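ABC transporter periplasmic-binding protein YTFQ (Escherichia coli, PDB 2VK2) binds both alpha- and beta-galactofuranose in the periplasm, as the solute-binding component of the ABC transporter YtfQRT-YjfF. Local coordinates at residues P74-A79 with I84-L89; G117-K122 with S277-P282; V121-G126 with D220-S225; V132-T137 with K176-S181. All coordinates share one frame; numbering follows the deposited sequence.

Contact 1 of 4, residues P74-A79 with I84-L89; sequences PVLKEA and IPVFLL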
loop_
_atom_site.group_PDB
_atom_site.type_symbol
_atom_site.label_atom_id
_atom_site.label_comp_id
_atom_site.label_asym_id
_atom_site.label_seq_id
_atom_site.Cartn_x
_atom_site.Cartn_y
_atom_site.Cartn_z
ATOM N N PRO A 74 17.183 13.657 9.581
ATOM C CA PRO A 74 17.665 15.011 9.294
ATOM C C PRO A 74 16.579 15.984 8.824
ATOM O O PRO A 74 16.462 17.080 9.373
ATOM C CB PRO A 74 18.720 14.785 8.206
ATOM C CG PRO A 74 19.204 13.400 8.452
ATOM C CD PRO A 74 17.966 12.645 8.849
ATOM N N VAL A 75 15.773 15.593 7.840
ATOM C CA VAL A 75 14.764 16.509 7.310
ATOM C C VAL A 75 13.616 16.741 8.299
ATOM O O VAL A 75 13.065 17.839 8.354
ATOM C CB VAL A 75 14.240 16.072 5.917
ATOM C CG1 VAL A 75 13.206 14.941 6.016
ATOM C CG2 VAL A 75 13.670 17.276 5.182
ATOM N N LEU A 76 13.275 15.730 9.097
ATOM C CA LEU A 76 12.240 15.900 10.115
ATOM C C LEU A 76 12.705 16.839 11.231
ATOM O O LEU A 76 11.899 17.591 11.779
ATOM C CB LEU A 76 11.799 14.551 10.689
ATOM C CG LEU A 76 11.024 13.659 9.717
ATOM C CD1 LEU A 76 10.721 12.323 10.365
ATOM C CD2 LEU A 76 9.735 14.336 9.255
ATOM N N LYS A 77 13.997 16.802 11.559
ATOM C CA LYS A 77 14.563 17.764 12.507
ATOM C C LYS A 77 14.452 19.186 11.966
ATOM O O LYS A 77 14.149 20.111 12.714
ATOM C CB LYS A 77 16.020 17.422 12.831
ATOM C CG LYS A 77 16.157 16.228 13.748
ATOM C CD LYS A 77 17.582 15.719 13.795
ATOM C CE LYS A 77 17.683 14.492 14.675
ATOM N NZ LYS A 77 19.077 13.999 14.768
ATOM N N GLU A 78 14.664 19.353 10.664
ATOM C CA GLU A 78 14.518 20.660 10.027
ATOM C C GLU A 78 13.076 21.173 10.116
ATOM O O GLU A 78 12.848 22.337 10.444
ATOM C CB GLU A 78 14.985 20.606 8.570
ATOM C CG GLU A 78 16.485 20.376 8.428
ATOM C CD GLU A 78 16.911 20.057 7.009
ATOM O OE1 GLU A 78 16.201 20.456 6.066
ATOM O OE2 GLU A 78 17.969 19.416 6.838
ATOM N N ALA A 79 12.106 20.311 9.825
ATOM C CA ALA A 79 10.698 20.692 9.938
ATOM C C ALA A 79 10.318 21.017 11.382
ATOM O O ALA A 79 9.572 21.964 11.635
ATOM C CB ALA A 79 9.797 19.593 9.387
ATOM N N ILE A 84 6.871 23.292 12.056
ATOM C CA ILE A 84 5.860 22.874 11.093
ATOM C C ILE A 84 5.506 21.415 11.383
ATOM O O ILE A 84 6.361 20.536 11.245
ATOM C CB ILE A 84 6.374 23.016 9.647
ATOM C CG1 ILE A 84 6.684 24.484 9.335
ATOM C CG2 ILE A 84 5.347 22.471 8.650
ATOM C CD1 ILE A 84 7.354 24.703 8.001
ATOM N N PRO A 85 4.253 21.147 11.801
ATOM C CA PRO A 85 3.871 19.773 12.127
ATOM C C PRO A 85 3.888 18.856 10.908
ATOM O O PRO A 85 3.538 19.284 9.803
ATOM C CB PRO A 85 2.449 19.922 12.678
ATOM C CG PRO A 85 1.944 21.171 12.071
ATOM C CD PRO A 85 3.127 22.080 11.989
ATOM N N VAL A 86 4.302 17.612 11.130
ATOM C CA VAL A 86 4.432 16.620 10.068
ATOM C C VAL A 86 3.498 15.447 10.337
ATOM O O VAL A 86 3.419 14.944 11.459
ATOM C CB VAL A 86 5.886 16.114 9.950
ATOM C CG1 VAL A 86 5.980 14.937 8.979
ATOM C CG2 VAL A 86 6.795 17.247 9.508
ATOM N N PHE A 87 2.783 15.031 9.293
ATOM C CA PHE A 87 1.866 13.900 9.361
ATOM C C PHE A 87 2.299 12.875 8.325
ATOM O O PHE A 87 2.533 13.218 7.172
ATOM C CB PHE A 87 0.433 14.364 9.078
ATOM C CG PHE A 87 -0.056 15.425 10.026
ATOM C CD1 PHE A 87 -0.925 15.105 11.059
ATOM C CD2 PHE A 87 0.362 16.741 9.891
ATOM C CE1 PHE A 87 -1.369 16.080 11.943
ATOM C CE2 PHE A 87 -0.079 17.718 10.770
ATOM C CZ PHE A 87 -0.942 17.387 11.796
ATOM N N LEU A 88 2.430 11.623 8.751
ATOM C CA LEU A 88 2.838 10.552 7.851
ATOM C C LEU A 88 1.601 9.822 7.345
ATOM O O LEU A 88 0.697 9.521 8.118
ATOM C CB LEU A 88 3.785 9.582 8.560
ATOM C CG LEU A 88 5.043 10.221 9.157
ATOM C CD1 LEU A 88 5.877 9.165 9.860
ATOM C CD2 LEU A 88 5.862 10.942 8.095
ATOM N N LEU A 89 1.572 9.575 6.032
ATOM C CA LEU A 89 0.428 8.868 5.377
ATOM C C LEU A 89 0.907 7.595 4.732
ATOM O O LEU A 89 1.842 7.580 3.995
ATOM C CB LEU A 89 -0.192 9.788 4.304
ATOM C CG LEU A 89 -1.100 10.956 4.750
ATOM C CD1 LEU A 89 -0.465 11.968 5.731
ATOM C CD2 LEU A 89 -1.604 11.648 3.479
#

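Contact 2 of 4, residues G117-K122 with S277-P282; sequences GDWLVK and STLYLP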
loop_
_atom_site.group_PDB
_atom_site.type_symbol
_atom_site.label_atom_id
_atom_site.label_comp_id
_atom_site.label_asym_id
_atom_site.label_seq_id
_atom_site.Cartn_x
_atom_site.Cartn_y
_atom_site.Cartn_z
ATOM N N GLY A 117 -2.810 -14.562 4.277
ATOM C CA GLY A 117 -2.225 -15.827 4.712
ATOM C C GLY A 117 -3.238 -16.769 5.335
ATOM O O GLY A 117 -3.277 -17.957 5.003
ATOM N N ASP A 118 -4.068 -16.239 6.232
ATOM C CA ASP A 118 -5.127 -17.023 6.875
ATOM C C ASP A 118 -6.101 -17.565 5.826
ATOM O O ASP A 118 -6.513 -18.729 5.886
ATOM C CB ASP A 118 -5.911 -16.177 7.888
ATOM C CG ASP A 118 -5.116 -15.853 9.145
ATOM O OD1 ASP A 118 -4.040 -16.445 9.368
ATOM O OD2 ASP A 118 -5.592 -14.997 9.921
ATOM N N TRP A 119 -6.463 -16.718 4.868
ATOM C CA TRP A 119 -7.339 -17.132 3.780
ATOM C C TRP A 119 -6.722 -18.300 3.009
ATOM O O TRP A 119 -7.399 -19.293 2.731
ATOM C CB TRP A 119 -7.642 -15.965 2.831
ATOM C CG TRP A 119 -8.236 -16.450 1.553
ATOM C CD1 TRP A 119 -9.537 -16.784 1.332
ATOM C CD2 TRP A 119 -7.537 -16.715 0.333
ATOM N NE1 TRP A 119 -9.696 -17.228 0.043
ATOM C CE2 TRP A 119 -8.485 -17.194 -0.593
ATOM C CE3 TRP A 119 -6.204 -16.585 -0.070
ATOM C CZ2 TRP A 119 -8.140 -17.544 -1.898
ATOM C CZ3 TRP A 119 -5.864 -16.931 -1.366
ATOM C CH2 TRP A 119 -6.829 -17.404 -2.265
ATOM N N LEU A 120 -5.440 -18.182 2.673
ATOM C CA LEU A 120 -4.749 -19.212 1.898
ATOM C C LEU A 120 -4.680 -20.545 2.638
ATOM O O LEU A 120 -4.906 -21.598 2.042
ATOM C CB LEU A 120 -3.336 -18.752 1.526
ATOM C CG LEU A 120 -2.538 -19.726 0.654
ATOM C CD1 LEU A 120 -3.184 -19.892 -0.719
ATOM C CD2 LEU A 120 -1.100 -19.257 0.520
ATOM N N VAL A 121 -4.374 -20.497 3.931
ATOM C CA VAL A 121 -4.319 -21.707 4.750
ATOM C C VAL A 121 -5.641 -22.471 4.665
ATOM O O VAL A 121 -5.651 -23.688 4.460
ATOM C CB VAL A 121 -3.987 -21.380 6.227
ATOM C CG1 VAL A 121 -4.151 -22.615 7.107
ATOM C CG2 VAL A 121 -2.574 -20.833 6.346
ATOM N N LYS A 122 -6.752 -21.753 4.811
ATOM C CA LYS A 122 -8.079 -22.361 4.711
ATOM C C LYS A 122 -8.376 -22.857 3.295
ATOM O O LYS A 122 -8.932 -23.944 3.116
ATOM C CB LYS A 122 -9.157 -21.366 5.147
ATOM C CG LYS A 122 -9.185 -21.095 6.636
ATOM C CD LYS A 122 -10.145 -19.970 6.976
ATOM N N SER A 277 -9.079 -2.707 7.876
ATOM C CA SER A 277 -8.755 -3.696 6.842
ATOM C C SER A 277 -9.826 -4.779 6.776
ATOM O O SER A 277 -10.219 -5.326 7.805
ATOM C CB SER A 277 -7.411 -4.359 7.140
ATOM O OG SER A 277 -6.366 -3.406 7.185
ATOM N N THR A 278 -10.276 -5.099 5.562
ATOM C CA THR A 278 -11.301 -6.120 5.350
ATOM C C THR A 278 -10.940 -6.996 4.156
ATOM O O THR A 278 -10.608 -6.484 3.089
ATOM C CB THR A 278 -12.677 -5.481 5.085
ATOM O OG1 THR A 278 -12.971 -4.528 6.114
ATOM C CG2 THR A 278 -13.770 -6.545 5.042
ATOM N N LEU A 279 -11.011 -8.312 4.349
ATOM C CA LEU A 279 -10.807 -9.273 3.265
ATOM C C LEU A 279 -12.049 -9.351 2.384
ATOM O O LEU A 279 -13.166 -9.490 2.890
ATOM C CB LEU A 279 -10.508 -10.660 3.834
ATOM C CG LEU A 279 -10.273 -11.781 2.819
ATOM C CD1 LEU A 279 -8.953 -11.580 2.097
ATOM C CD2 LEU A 279 -10.308 -13.126 3.513
ATOM N N TYR A 280 -11.845 -9.271 1.074
ATOM C CA TYR A 280 -12.921 -9.425 0.105
ATOM C C TYR A 280 -12.603 -10.541 -0.880
ATOM O O TYR A 280 -11.472 -10.673 -1.353
ATOM C CB TYR A 280 -13.171 -8.107 -0.625
ATOM C CG TYR A 280 -13.855 -7.082 0.247
ATOM C CD1 TYR A 280 -15.181 -7.246 0.636
ATOM C CD2 TYR A 280 -13.176 -5.953 0.696
ATOM C CE1 TYR A 280 -15.814 -6.315 1.444
ATOM C CE2 TYR A 280 -13.804 -5.014 1.504
ATOM C CZ TYR A 280 -15.122 -5.201 1.873
ATOM O OH TYR A 280 -15.751 -4.275 2.673
ATOM N N LEU A 281 -13.626 -11.341 -1.169
ATOM C CA LEU A 281 -13.533 -12.481 -2.074
ATOM C C LEU A 281 -14.524 -12.261 -3.224
ATOM O O LEU A 281 -15.311 -11.321 -3.174
ATOM C CB LEU A 281 -13.844 -13.770 -1.305
ATOM C CG LEU A 281 -13.000 -14.002 -0.045
ATOM C CD1 LEU A 281 -13.457 -15.253 0.689
ATOM C CD2 LEU A 281 -11.514 -14.091 -0.374
ATOM N N PRO A 282 -14.473 -13.105 -4.274
ATOM C CA PRO A 282 -15.313 -12.875 -5.458
ATOM C C PRO A 282 -16.820 -12.751 -5.209
ATOM O O PRO A 282 -17.501 -12.085 -5.985
ATOM C CB PRO A 282 -15.008 -14.093 -6.335
ATOM C CG PRO A 282 -13.615 -14.466 -5.949
ATOM C CD PRO A 282 -13.596 -14.273 -4.465
#

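Contact 3 of 4, residues V121-G126 with D220-S225; sequences VKEVNG and DILTGS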
loop_
_atom_site.group_PDB
_atom_site.type_symbol
_atom_site.label_atom_id
_atom_site.label_comp_id
_atom_site.label_asym_id
_atom_site.label_seq_id
_atom_site.Cartn_x
_atom_site.Cartn_y
_atom_site.Cartn_z
ATOM N N VAL A 121 -4.374 -20.497 3.931
ATOM C CA VAL A 121 -4.319 -21.707 4.750
ATOM C C VAL A 121 -5.641 -22.471 4.665
ATOM O O VAL A 121 -5.651 -23.688 4.460
ATOM C CB VAL A 121 -3.987 -21.380 6.227
ATOM C CG1 VAL A 121 -4.151 -22.615 7.107
ATOM C CG2 VAL A 121 -2.574 -20.833 6.346
ATOM N N LYS A 122 -6.752 -21.753 4.811
ATOM C CA LYS A 122 -8.079 -22.361 4.711
ATOM C C LYS A 122 -8.376 -22.857 3.295
ATOM O O LYS A 122 -8.932 -23.944 3.116
ATOM C CB LYS A 122 -9.157 -21.366 5.147
ATOM C CG LYS A 122 -9.185 -21.095 6.636
ATOM C CD LYS A 122 -10.145 -19.970 6.976
ATOM N N GLU A 123 -8.003 -22.063 2.295
ATOM C CA GLU A 123 -8.282 -22.380 0.892
ATOM C C GLU A 123 -7.623 -23.688 0.447
ATOM O O GLU A 123 -8.276 -24.536 -0.163
ATOM C CB GLU A 123 -7.826 -21.224 -0.007
ATOM C CG GLU A 123 -8.075 -21.420 -1.505
ATOM C CD GLU A 123 -9.546 -21.403 -1.885
ATOM O OE1 GLU A 123 -10.365 -20.829 -1.134
ATOM O OE2 GLU A 123 -9.878 -21.960 -2.952
ATOM N N VAL A 124 -6.338 -23.857 0.743
ATOM C CA VAL A 124 -5.624 -25.056 0.291
ATOM C C VAL A 124 -5.831 -26.261 1.220
ATOM O O VAL A 124 -5.594 -27.397 0.813
ATOM C CB VAL A 124 -4.122 -24.792 0.043
ATOM C CG1 VAL A 124 -3.954 -23.647 -0.947
ATOM C CG2 VAL A 124 -3.380 -24.512 1.342
ATOM N N ASN A 125 -6.272 -26.011 2.452
ATOM C CA ASN A 125 -6.758 -27.059 3.356
ATOM C C ASN A 125 -5.800 -28.245 3.524
ATOM O O ASN A 125 -6.196 -29.411 3.439
ATOM C CB ASN A 125 -8.134 -27.543 2.878
ATOM C CG ASN A 125 -8.901 -28.302 3.951
ATOM O OD1 ASN A 125 -8.782 -28.013 5.142
ATOM N ND2 ASN A 125 -9.704 -29.269 3.527
ATOM N N GLY A 126 -4.529 -27.932 3.753
ATOM C CA GLY A 126 -3.516 -28.947 4.023
ATOM C C GLY A 126 -2.757 -29.442 2.806
ATOM O O GLY A 126 -1.749 -30.130 2.947
ATOM N N ASP A 220 -5.417 -22.398 -11.690
ATOM C CA ASP A 220 -4.095 -23.033 -11.725
ATOM C C ASP A 220 -3.129 -22.328 -10.778
ATOM O O ASP A 220 -2.337 -22.974 -10.093
ATOM C CB ASP A 220 -3.507 -23.016 -13.140
ATOM C CG ASP A 220 -4.271 -23.899 -14.111
ATOM O OD1 ASP A 220 -4.819 -24.941 -13.690
ATOM O OD2 ASP A 220 -4.310 -23.545 -15.307
ATOM N N ILE A 221 -3.189 -20.999 -10.767
ATOM C CA ILE A 221 -2.421 -20.189 -9.828
ATOM C C ILE A 221 -3.387 -19.220 -9.149
ATOM O O ILE A 221 -3.993 -18.372 -9.806
ATOM C CB ILE A 221 -1.275 -19.431 -10.529
ATOM C CG1 ILE A 221 -0.282 -20.424 -11.142
ATOM C CG2 ILE A 221 -0.558 -18.516 -9.541
ATOM C CD1 ILE A 221 0.839 -19.788 -11.931
ATOM N N LEU A 222 -3.546 -19.379 -7.837
ATOM C CA LEU A 222 -4.411 -18.516 -7.041
ATOM C C LEU A 222 -3.749 -17.154 -6.877
ATOM O O LEU A 222 -2.527 -17.043 -6.981
ATOM C CB LEU A 222 -4.648 -19.131 -5.658
ATOM C CG LEU A 222 -5.252 -20.538 -5.606
ATOM C CD1 LEU A 222 -5.187 -21.080 -4.187
ATOM C CD2 LEU A 222 -6.687 -20.537 -6.124
ATOM N N THR A 223 -4.547 -16.123 -6.621
ATOM C CA THR A 223 -4.007 -14.793 -6.342
ATOM C C THR A 223 -4.521 -14.269 -5.010
ATOM O O THR A 223 -5.701 -14.401 -4.680
ATOM C CB THR A 223 -4.343 -13.767 -7.453
ATOM O OG1 THR A 223 -5.695 -13.305 -7.317
ATOM C CG2 THR A 223 -4.131 -14.371 -8.834
ATOM N N GLY A 224 -3.607 -13.680 -4.243
ATOM C CA GLY A 224 -3.939 -12.966 -3.016
ATOM C C GLY A 224 -3.151 -11.673 -3.020
ATOM O O GLY A 224 -1.948 -11.689 -3.250
ATOM N N SER A 225 -3.825 -10.552 -2.795
ATOM C CA SER A 225 -3.177 -9.250 -2.886
ATOM C C SER A 225 -3.893 -8.226 -2.014
ATOM O O SER A 225 -4.856 -8.556 -1.329
ATOM C CB SER A 225 -3.105 -8.796 -4.346
ATOM O OG SER A 225 -4.388 -8.771 -4.945
#

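Contact 4 of 4, residues V132-T137 with K176-S181; sequences VELQGT and KEVMES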
loop_
_atom_site.group_PDB
_atom_site.type_symbol
_atom_site.label_atom_id
_atom_site.label_comp_id
_atom_site.label_asym_id
_atom_site.label_seq_id
_atom_site.Cartn_x
_atom_site.Cartn_y
_atom_site.Cartn_z
ATOM N N VAL A 132 4.638 -17.957 -4.745
ATOM C CA VAL A 132 5.603 -16.974 -5.214
ATOM C C VAL A 132 5.130 -15.602 -4.738
ATOM O O VAL A 132 3.935 -15.290 -4.799
ATOM C CB VAL A 132 5.811 -17.023 -6.747
ATOM C CG1 VAL A 132 6.317 -18.401 -7.165
ATOM C CG2 VAL A 132 4.534 -16.660 -7.505
ATOM N N GLU A 133 6.065 -14.806 -4.225
ATOM C CA GLU A 133 5.742 -13.529 -3.605
ATOM C C GLU A 133 6.273 -12.366 -4.428
ATOM O O GLU A 133 7.460 -12.317 -4.749
ATOM C CB GLU A 133 6.319 -13.477 -2.187
ATOM C CG GLU A 133 6.055 -12.163 -1.444
ATOM C CD GLU A 133 6.618 -12.161 -0.040
ATOM O OE1 GLU A 133 7.725 -12.706 0.157
ATOM O OE2 GLU A 133 5.960 -11.606 0.863
ATOM N N LEU A 134 5.382 -11.437 -4.761
ATOM C CA LEU A 134 5.758 -10.180 -5.381
ATOM C C LEU A 134 5.750 -9.122 -4.285
ATOM O O LEU A 134 4.690 -8.678 -3.842
ATOM C CB LEU A 134 4.784 -9.813 -6.502
ATOM C CG LEU A 134 4.773 -10.790 -7.683
ATOM C CD1 LEU A 134 3.618 -10.490 -8.630
ATOM C CD2 LEU A 134 6.097 -10.749 -8.427
ATOM N N GLN A 135 6.938 -8.741 -3.825
ATOM C CA GLN A 135 7.056 -7.763 -2.751
ATOM C C GLN A 135 6.894 -6.348 -3.266
ATOM O O GLN A 135 7.120 -6.067 -4.436
ATOM C CB GLN A 135 8.418 -7.854 -2.061
ATOM C CG GLN A 135 8.749 -9.197 -1.454
ATOM C CD GLN A 135 10.028 -9.147 -0.641
ATOM O OE1 GLN A 135 10.331 -8.139 0.004
ATOM N NE2 GLN A 135 10.787 -10.235 -0.665
ATOM N N GLY A 136 6.533 -5.449 -2.361
ATOM C CA GLY A 136 6.536 -4.030 -2.656
ATOM C C GLY A 136 7.948 -3.479 -2.670
ATOM O O GLY A 136 8.923 -4.218 -2.528
ATOM N N THR A 137 8.039 -2.168 -2.847
ATOM C CA THR A 137 9.301 -1.442 -2.868
ATOM C C THR A 137 10.196 -1.832 -1.697
ATOM O O THR A 137 9.756 -1.854 -0.550
ATOM C CB THR A 137 9.016 0.066 -2.817
ATOM O OG1 THR A 137 8.243 0.433 -3.966
ATOM C CG2 THR A 137 10.304 0.879 -2.778
ATOM N N LYS A 176 4.282 -7.960 -13.574
ATOM C CA LYS A 176 4.196 -8.867 -14.718
ATOM C C LYS A 176 5.569 -9.433 -15.085
ATOM O O LYS A 176 5.714 -10.637 -15.279
ATOM C CB LYS A 176 3.586 -8.156 -15.931
ATOM C CG LYS A 176 3.398 -9.067 -17.139
ATOM C CD LYS A 176 2.709 -8.354 -18.284
ATOM C CE LYS A 176 2.466 -9.303 -19.442
ATOM N NZ LYS A 176 1.880 -8.607 -20.615
ATOM N N GLU A 177 6.565 -8.556 -15.180
ATOM C CA GLU A 177 7.931 -8.951 -15.532
ATOM C C GLU A 177 8.491 -9.983 -14.553
ATOM O O GLU A 177 9.062 -10.997 -14.961
ATOM C CB GLU A 177 8.830 -7.715 -15.564
ATOM C CG GLU A 177 10.295 -7.975 -15.884
ATOM C CD GLU A 177 11.153 -6.745 -15.672
ATOM O OE1 GLU A 177 10.710 -5.641 -16.053
ATOM O OE2 GLU A 177 12.265 -6.876 -15.120
ATOM N N VAL A 178 8.325 -9.722 -13.261
ATOM C CA VAL A 178 8.835 -10.626 -12.237
ATOM C C VAL A 178 8.065 -11.951 -12.245
ATOM O O VAL A 178 8.670 -13.018 -12.145
ATOM C CB VAL A 178 8.805 -9.969 -10.842
ATOM C CG1 VAL A 178 9.218 -10.961 -9.767
ATOM C CG2 VAL A 178 9.719 -8.749 -10.824
ATOM N N MET A 179 6.743 -11.890 -12.388
ATOM C CA MET A 179 5.941 -13.113 -12.479
ATOM C C MET A 179 6.353 -13.966 -13.681
ATOM O O MET A 179 6.417 -15.191 -13.573
ATOM C CB MET A 179 4.442 -12.806 -12.555
ATOM C CG MET A 179 3.549 -14.038 -12.411
ATOM S SD MET A 179 3.660 -14.779 -10.772
ATOM C CE MET A 179 2.871 -16.362 -11.059
ATOM N N GLU A 180 6.626 -13.324 -14.818
ATOM C CA GLU A 180 7.127 -14.037 -16.000
ATOM C C GLU A 180 8.399 -14.817 -15.677
ATOM O O GLU A 180 8.542 -15.972 -16.078
ATOM C CB GLU A 180 7.399 -13.067 -17.154
ATOM C CG GLU A 180 6.147 -12.555 -17.856
ATOM C CD GLU A 180 6.421 -11.388 -18.798
ATOM O OE1 GLU A 180 7.503 -10.769 -18.706
ATOM O OE2 GLU A 180 5.545 -11.085 -19.636
ATOM N N SER A 181 9.315 -14.188 -14.942
ATOM C CA SER A 181 10.563 -14.843 -14.547
ATOM C C SER A 181 10.307 -16.010 -13.589
ATOM O O SER A 181 10.963 -17.046 -13.688
ATOM C CB SER A 181 11.539 -13.841 -13.919
ATOM O OG SER A 181 11.178 -13.513 -12.590
#

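Contact 1 of 4, residues P74-A79 with I84-L89
The second half of a beta-alpha-beta unit, in which helix 73-81 turns back into strand 86-89, is held by Leu76 and Ala79 on the helix against Val86 on the strand, with one backbone bond at the turn. Val86 points toward the helix and uses both of its methyls. CG1 lies 3.8 Å from Leu76 CD2. CG2 faces the single methyl of Ala79, with Ala79 CB to Val86 CG2 also 3.8 Å, and it has Leu76 CD2 a little farther off. With CG1 of Val86 anti to the backbone N (chi1 172°), the fork straddles the two helix residues, one turn apart. Leu76 does not start out toward the strand. With CD1 continuing its chain, it is the side branch CD2 that meets Val86, and the two side chains are roughly perpendicular.

This lobe is built round a parallel sheet, and strand 86-89 lies in it between strands 61-64 and 103-106. The helix is the connection from 61-64 to 86-89, and it also packs on helix 44-57, where Val75 meets Val51 and Ala79 touches Val55. Past Leu89 the chain runs directly into Asp90 and Arg91, which bind the sugar.

At the turn, Ile84 N donates to Ala79 O at 3.0 Å. The N-H points almost straight at the oxygen (172°), though the donor sits 25° out of the carbonyl plane. This bond ties the chain coming off the helix back to the helix just before Pro85, and beside it Ile84 turns its side chain onto Ile62 of the neighbouring strand.

Contact 2 of 4, residues G117-K122 with S277-P282
Trp119 meets two leucine methyls from strand 278-280 and the residue that follows it. Leu281 CD2 comes nearest, 3.6 Å from Trp119 NE1 and 3.8 Å from Trp119 CD1, so it sits by the pyrrole part of the indole, where the contact is van der Waals in kind. Leu279 CD2 lies nearer the helix backbone, 4.0 Å from Trp119 CB, close to where the side chain leaves the helix. Both methyls approach the ring at a slant. Trp119 reaches them because CG is anti to the backbone N (chi1 166°), which swings the indole out from helix 109-124 toward the strand.

The strand is the last of the mixed sheet of the second lobe and its one antiparallel member, joined to 243-246 through backbone bonds of Thr278 with Glu246 and Tyr280 with Ser244. Leu279 and Leu281 are two residues apart along it, and both point toward the helix.

Farther out, Trp119 also rests on Ala243 and Asn242, Leu281 shares Ala243 with it, and Leu279 leans on Ile116, one turn earlier in the helix.

Contact 3 of 4, residues V121-G126 with D220-S225
Of the flat groups here, the carboxylate of Glu123 comes nearest to Leu222, yet neither its faces nor its edges come within 4.5 Å of that side chain; Glu123 OE2 stops 4.7 Å from Leu222 CD2. What touches is the aliphatic part of the glutamate: Glu123 CG lies 4.0 Å from Leu222 CD1. The same methyl reaches toward the next residue on the helix, with Val124 CG1 at a looser 4.3 Å from Leu222 CD1, so a single leucine branch sits by two neighbouring side chains.

Glu123 sets out toward the strand with CG anti to the backbone N (chi1 -179°), then bends at chi2 (68°), and this kink turns the acid group aside from the leucine while CG stays against it. Leu222 answers with its own side chain directed at the helix.

The contact joins the last turn of helix 109-124 to the first residue of strand 222-225, away from the sugar site; just past it, Asn125 leaves the helix with positive phi. Val124 also touches Ile160, and Leu222 touches Met194 and Asn242.

Both approaches are dispersive and fairly long. On this side Leu222 meets a methylene and a methyl, and the charged end of the glutamate is turned aside, which probably lets the exposed carboxylate stay hydrated.

Contact 4 of 4, residues V132-T137 with K176-S181
Leu134 and Val178 lie alongside one another, pointing in opposing senses, and Val132 and Met179 meet at about a right angle; these two pairings make the interface. In the first, Leu134 CD2 presses against Val178 CG1 at 3.4 Å, tighter than carbon atoms usually pack, and also lies 3.7 Å from Val178 CB. With CD1 anti to CA (chi2 170°), the other branch, CD2, turns to the helix and also comes near Met179 N.

In the second pairing the thioether of Met179 passes across a methyl: Val132 CG2 is 3.9 Å from Met179 SD and equally 3.9 Å from Met179 CE. Met179 does not begin by pointing at the strand. Its bend at chi2 (66°) folds the sulfur and terminal methyl back over Val132; Met179 also touches Ile192 and Ala206.

On the helix Ser181 OG donates to Val178 O at 2.6 Å, which satisfies the hydroxyl one turn along.

Strand 129-135 and helix 172-185 run nearly antiparallel, 156° between the short segments, with axes 9.4 Å apart. The helix connects strands 160-167 and 194-197, which flank 129-135 in the sheet, and so passes over it as the crossover of a beta-alpha-beta unit. Helix packed on sheet in this way is the layered alpha/beta architecture of periplasmic binding proteins, here with about 7 Å between the side chains of Leu134 and Asn199, which binds the galactofuranose.

Contacts 1 and 4 are buried helix-on-sheet interfaces in different lobes, their centres 33 Å apart on opposite sides of the chain's centre. Contact 1 lies within one beta-alpha-beta unit and has a backbone bond; in contact 4, purely apolar with a sulfur, the crossover helix packs on the strand it passes over. Contacts 2 and 3 lie nearer the surface and share helix 109-124, which meets the same mixed sheet at two strands: an indole serves at 278-280, a glutamate CG and a valine methyl at 222-225. They touch through Leu120 CD1 and Leu222 CD1, 4.2 Å apart. Contact 4 lies on that sheet too, and Met179 CE meets Ile221 CD1 at 4.1 Å.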